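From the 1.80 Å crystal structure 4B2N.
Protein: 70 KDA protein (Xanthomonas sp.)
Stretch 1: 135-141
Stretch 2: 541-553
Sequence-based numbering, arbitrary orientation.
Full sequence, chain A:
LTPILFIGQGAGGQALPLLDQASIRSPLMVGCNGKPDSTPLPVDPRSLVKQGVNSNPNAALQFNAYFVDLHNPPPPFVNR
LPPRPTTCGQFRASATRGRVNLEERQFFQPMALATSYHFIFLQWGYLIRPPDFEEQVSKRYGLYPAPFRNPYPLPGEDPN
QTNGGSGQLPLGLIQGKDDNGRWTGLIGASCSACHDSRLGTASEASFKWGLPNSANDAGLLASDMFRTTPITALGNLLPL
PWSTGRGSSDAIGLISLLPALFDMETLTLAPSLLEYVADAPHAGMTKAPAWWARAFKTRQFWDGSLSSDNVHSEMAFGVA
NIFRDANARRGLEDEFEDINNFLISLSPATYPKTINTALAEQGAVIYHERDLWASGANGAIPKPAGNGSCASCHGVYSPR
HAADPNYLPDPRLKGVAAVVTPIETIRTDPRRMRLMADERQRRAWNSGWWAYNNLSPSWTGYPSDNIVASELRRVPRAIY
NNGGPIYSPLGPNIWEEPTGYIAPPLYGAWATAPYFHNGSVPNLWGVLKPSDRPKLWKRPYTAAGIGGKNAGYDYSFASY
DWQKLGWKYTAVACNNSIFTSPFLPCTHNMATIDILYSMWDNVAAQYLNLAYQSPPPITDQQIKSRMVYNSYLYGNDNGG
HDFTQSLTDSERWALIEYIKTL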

# COMPACT_ATOMS: atom_id res chain seq x y z
N GLU A 135 -10.94 10.17 20.67
CA GLU A 135 -9.49 10.20 20.61
C GLU A 135 -8.82 8.86 20.91
O GLU A 135 -7.82 8.51 20.29
N GLN A 136 -9.30 8.15 21.94
CA GLN A 136 -8.76 6.83 22.24
C GLN A 136 -8.88 5.84 21.08
O GLN A 136 -7.98 5.00 20.90
N VAL A 137 -9.97 5.96 20.30
CA VAL A 137 -10.07 5.11 19.12
C VAL A 137 -8.87 5.32 18.21
O VAL A 137 -8.26 4.34 17.79
N SER A 138 -8.57 6.58 17.90
CA SER A 138 -7.42 6.97 17.03
C SER A 138 -6.15 6.46 17.62
O SER A 138 -5.33 5.91 16.91
N LYS A 139 -5.97 6.70 18.91
CA LYS A 139 -4.72 6.29 19.55
C LYS A 139 -4.51 4.77 19.50
O LYS A 139 -3.47 4.30 19.07
N ARG A 140 -5.55 4.01 19.91
CA ARG A 140 -5.45 2.55 20.02
C ARG A 140 -5.18 1.93 18.66
O ARG A 140 -4.34 1.02 18.52
N TYR A 141 -5.84 2.43 17.64
CA TYR A 141 -5.80 1.69 16.39
C TYR A 141 -4.78 2.28 15.42
O TYR A 141 -4.62 1.74 14.31
N TYR A 541 5.47 8.06 22.19
CA TYR A 541 4.03 7.83 22.33
C TYR A 541 3.31 9.06 22.87
O TYR A 541 3.88 9.94 23.50
N THR A 542 2.02 9.06 22.66
CA THR A 542 1.03 9.88 23.27
C THR A 542 0.81 9.39 24.73
O THR A 542 1.21 8.28 25.04
N ALA A 543 0.13 10.19 25.59
CA ALA A 543 -0.29 9.73 26.92
C ALA A 543 -1.45 8.75 26.75
O ALA A 543 -2.13 8.79 25.75
N ALA A 544 -1.66 7.85 27.71
CA ALA A 544 -2.78 6.95 27.73
C ALA A 544 -4.04 7.82 27.87
O ALA A 544 -3.98 9.01 28.25
N GLY A 545 -5.20 7.29 27.54
CA GLY A 545 -6.42 8.07 27.71
C GLY A 545 -7.04 7.77 29.08
O GLY A 545 -6.45 7.09 29.91
N ILE A 546 -8.22 8.33 29.33
CA ILE A 546 -9.03 8.04 30.56
C ILE A 546 -9.38 6.59 30.65
O ILE A 546 -10.02 6.01 29.75
N GLY A 547 -9.01 5.99 31.77
CA GLY A 547 -9.02 4.52 31.88
C GLY A 547 -7.59 3.95 31.93
O GLY A 547 -7.37 2.76 32.29
N GLY A 548 -6.61 4.76 31.55
CA GLY A 548 -5.24 4.31 31.71
C GLY A 548 -4.66 3.46 30.60
O GLY A 548 -3.55 2.95 30.74
N LYS A 549 -5.42 3.26 29.51
CA LYS A 549 -4.91 2.53 28.37
C LYS A 549 -4.95 3.40 27.11
O LYS A 549 -5.33 4.56 27.16
N ASN A 550 -4.54 2.82 25.99
CA ASN A 550 -4.56 3.48 24.66
C ASN A 550 -3.62 4.64 24.47
O ASN A 550 -3.96 5.64 23.84
N ALA A 551 -2.39 4.52 24.95
CA ALA A 551 -1.39 5.40 24.40
C ALA A 551 -1.22 5.08 22.91
O ALA A 551 -1.33 3.94 22.52
N GLY A 552 -0.88 6.06 22.10
CA GLY A 552 -0.84 5.87 20.68
C GLY A 552 0.53 6.35 20.26
O GLY A 552 1.40 6.73 21.12
N TYR A 553 0.75 6.30 18.97
CA TYR A 553 2.01 6.87 18.44
C TYR A 553 1.73 8.36 18.26
O TYR A 553 0.70 8.76 17.65

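This is a largely polar contact in which three side chains on one flank of a helix, Gln136, Lys139 and Arg140, reach an irregular loop; Lys139 bonds to a backbone carbonyl, Arg140 bonds to the side chain of Asn550, and Gln136 packs beside them. No two touching residues are fewer than 403 positions apart in sequence, and the contact buries 469 Å² in all. The backbones come closest where Lys139 faces Gly552, with 4.1 Å between Lys139 CA and Gly552 CA.

Lys139 is the centre of the helix side. Its CA-to-CB bond points toward the loop, and after an m chi1 the chain runs out extended, with chi2 to chi4 all t. A lysine suits this place because its long aliphatic part can cross the loop while its ammonium group reaches a carbonyl beyond: Lys139 NZ donates a hydrogen bond to Ala543 O at 2.8 Å. The same group forms a long salt bridge within the helix, 3.8 Å from Lys139 NZ to Glu135 OE1. At the root of the side chain, Lys139 CB lies 3.1 Å from Asn550 O.

Asn550 answers from the loop. It is buried, its CB points toward the helix, and its chi1 is m. Its backbone has positive phi (67°) and psi (43°), a left-handed conformation that asparagine tolerates better than most residues. Arg140, with chi1 to chi3 all t, extends alongside so that Arg140 NH1 donates to Asn550 OD1 at 3.0 Å, nearly straight at 163°. The carbonyl oxygen lies at the edge of the guanidinium, near its plane, where the N-H groups point. Arg140 NE and NH2 are satisfied elsewhere in the structure.

Gln136, m then t, starts sideways but brings its end to the loop, filling the space beside Gly545, Ile546 and Asn550. The orientation of its amide is uncertain, so its individual polar partners remain open.

Glycine makes the close approach possible. A CB on Gly552 would lie 2.8 Å from Lys139 CA, and one on Gly545 would fall 2.4 Å from Gln136 CD; both would clash. Gly545 also begins a type II turn ending at Gly548, closed by Gly548 N to Gly545 O at 2.9 Å. Within that turn, Gly547 and Gly548 have backbone angles that by themselves call for glycine.

One water extends the contact beyond direct reach: it donates to Lys139 O at 2.7 Å and accepts from Tyr553 N at 2.9 Å, linking the helix backbone to the end of the loop segment.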

# COMPACT_ATOMS: atom_id res chain seq x y z
CB GLU A 135 -8.94 11.26 21.56
CG GLU A 135 -7.40 11.29 21.59
CD GLU A 135 -6.87 12.50 22.38
OE1 GLU A 135 -7.04 12.57 23.62
OE2 GLU A 135 -6.36 13.41 21.75
CB GLN A 136 -9.44 6.25 23.52
CG GLN A 136 -8.93 7.02 24.76
CD GLN A 136 -9.18 6.25 26.05
OE1 GLN A 136 -9.85 6.73 26.99
NE2 GLN A 136 -8.58 5.09 26.12
CB VAL A 137 -11.36 5.28 18.34
CG1 VAL A 137 -11.35 4.46 17.03
CG2 VAL A 137 -12.53 4.90 19.22
CB SER A 138 -7.34 8.51 16.91
OG SER A 138 -8.19 8.89 15.80
CB LYS A 139 -4.68 6.75 21.01
CG LYS A 139 -4.31 8.21 21.22
CD LYS A 139 -4.65 8.56 22.68
CE LYS A 139 -4.25 9.93 23.03
NZ LYS A 139 -4.38 9.95 24.52
CB ARG A 140 -6.77 1.97 20.55
CG ARG A 140 -6.69 0.45 20.81
CD ARG A 140 -7.99 0.06 21.47
NE ARG A 140 -8.10 -1.37 21.63
CZ ARG A 140 -7.70 -2.02 22.73
NH1 ARG A 140 -7.13 -1.31 23.72
NH2 ARG A 140 -7.86 -3.34 22.82
CB TYR A 141 -7.19 1.65 15.75
CG TYR A 141 -8.19 0.89 16.60
CD1 TYR A 141 -7.91 -0.44 17.03
CD2 TYR A 141 -9.38 1.47 16.98
CE1 TYR A 141 -8.82 -1.11 17.88
CE2 TYR A 141 -10.28 0.79 17.78
CZ TYR A 141 -10.03 -0.49 18.19
OH TYR A 141 -10.98 -1.07 19.02
CB TYR A 541 3.81 6.73 23.35
CG TYR A 541 4.49 5.41 23.04
CD1 TYR A 541 4.89 5.06 21.72
CD2 TYR A 541 4.70 4.48 24.07
CE1 TYR A 541 5.54 3.86 21.46
CE2 TYR A 541 5.26 3.23 23.81
CZ TYR A 541 5.65 2.91 22.54
OH TYR A 541 6.26 1.64 22.34
CB THR A 542 -0.18 9.48 22.41
OG1 THR A 542 -0.38 10.46 21.40
CG2 THR A 542 -1.36 9.15 23.18
CB ALA A 543 -0.79 10.92 27.75
CB ALA A 544 -2.63 5.98 28.92
CB ILE A 546 -10.29 8.86 30.59
CG1 ILE A 546 -9.88 10.34 30.74
CG2 ILE A 546 -11.20 8.45 31.76
CD1 ILE A 546 -11.02 11.26 30.43
CB LYS A 549 -5.71 1.24 28.14
CG LYS A 549 -5.89 0.39 29.42
CD LYS A 549 -6.58 -0.92 29.08
CE LYS A 549 -7.00 -1.67 30.35
NZ LYS A 549 -7.72 -2.91 29.94
CB ASN A 550 -5.98 3.87 24.28
CG ASN A 550 -6.89 2.62 24.26
OD1 ASN A 550 -6.42 1.57 23.89
ND2 ASN A 550 -8.11 2.74 24.65
CB ALA A 551 -0.06 5.13 25.10
CB TYR A 553 2.36 6.31 17.05
CG TYR A 553 3.03 4.93 17.02
CD1 TYR A 553 3.37 4.22 18.21
CD2 TYR A 553 3.34 4.35 15.79
CE1 TYR A 553 3.94 2.98 18.15
CE2 TYR A 553 3.91 3.08 15.74
CZ TYR A 553 4.22 2.42 16.91
OH TYR A 553 4.87 1.23 16.83
O HOH W 1 -1.66 5.58 17.59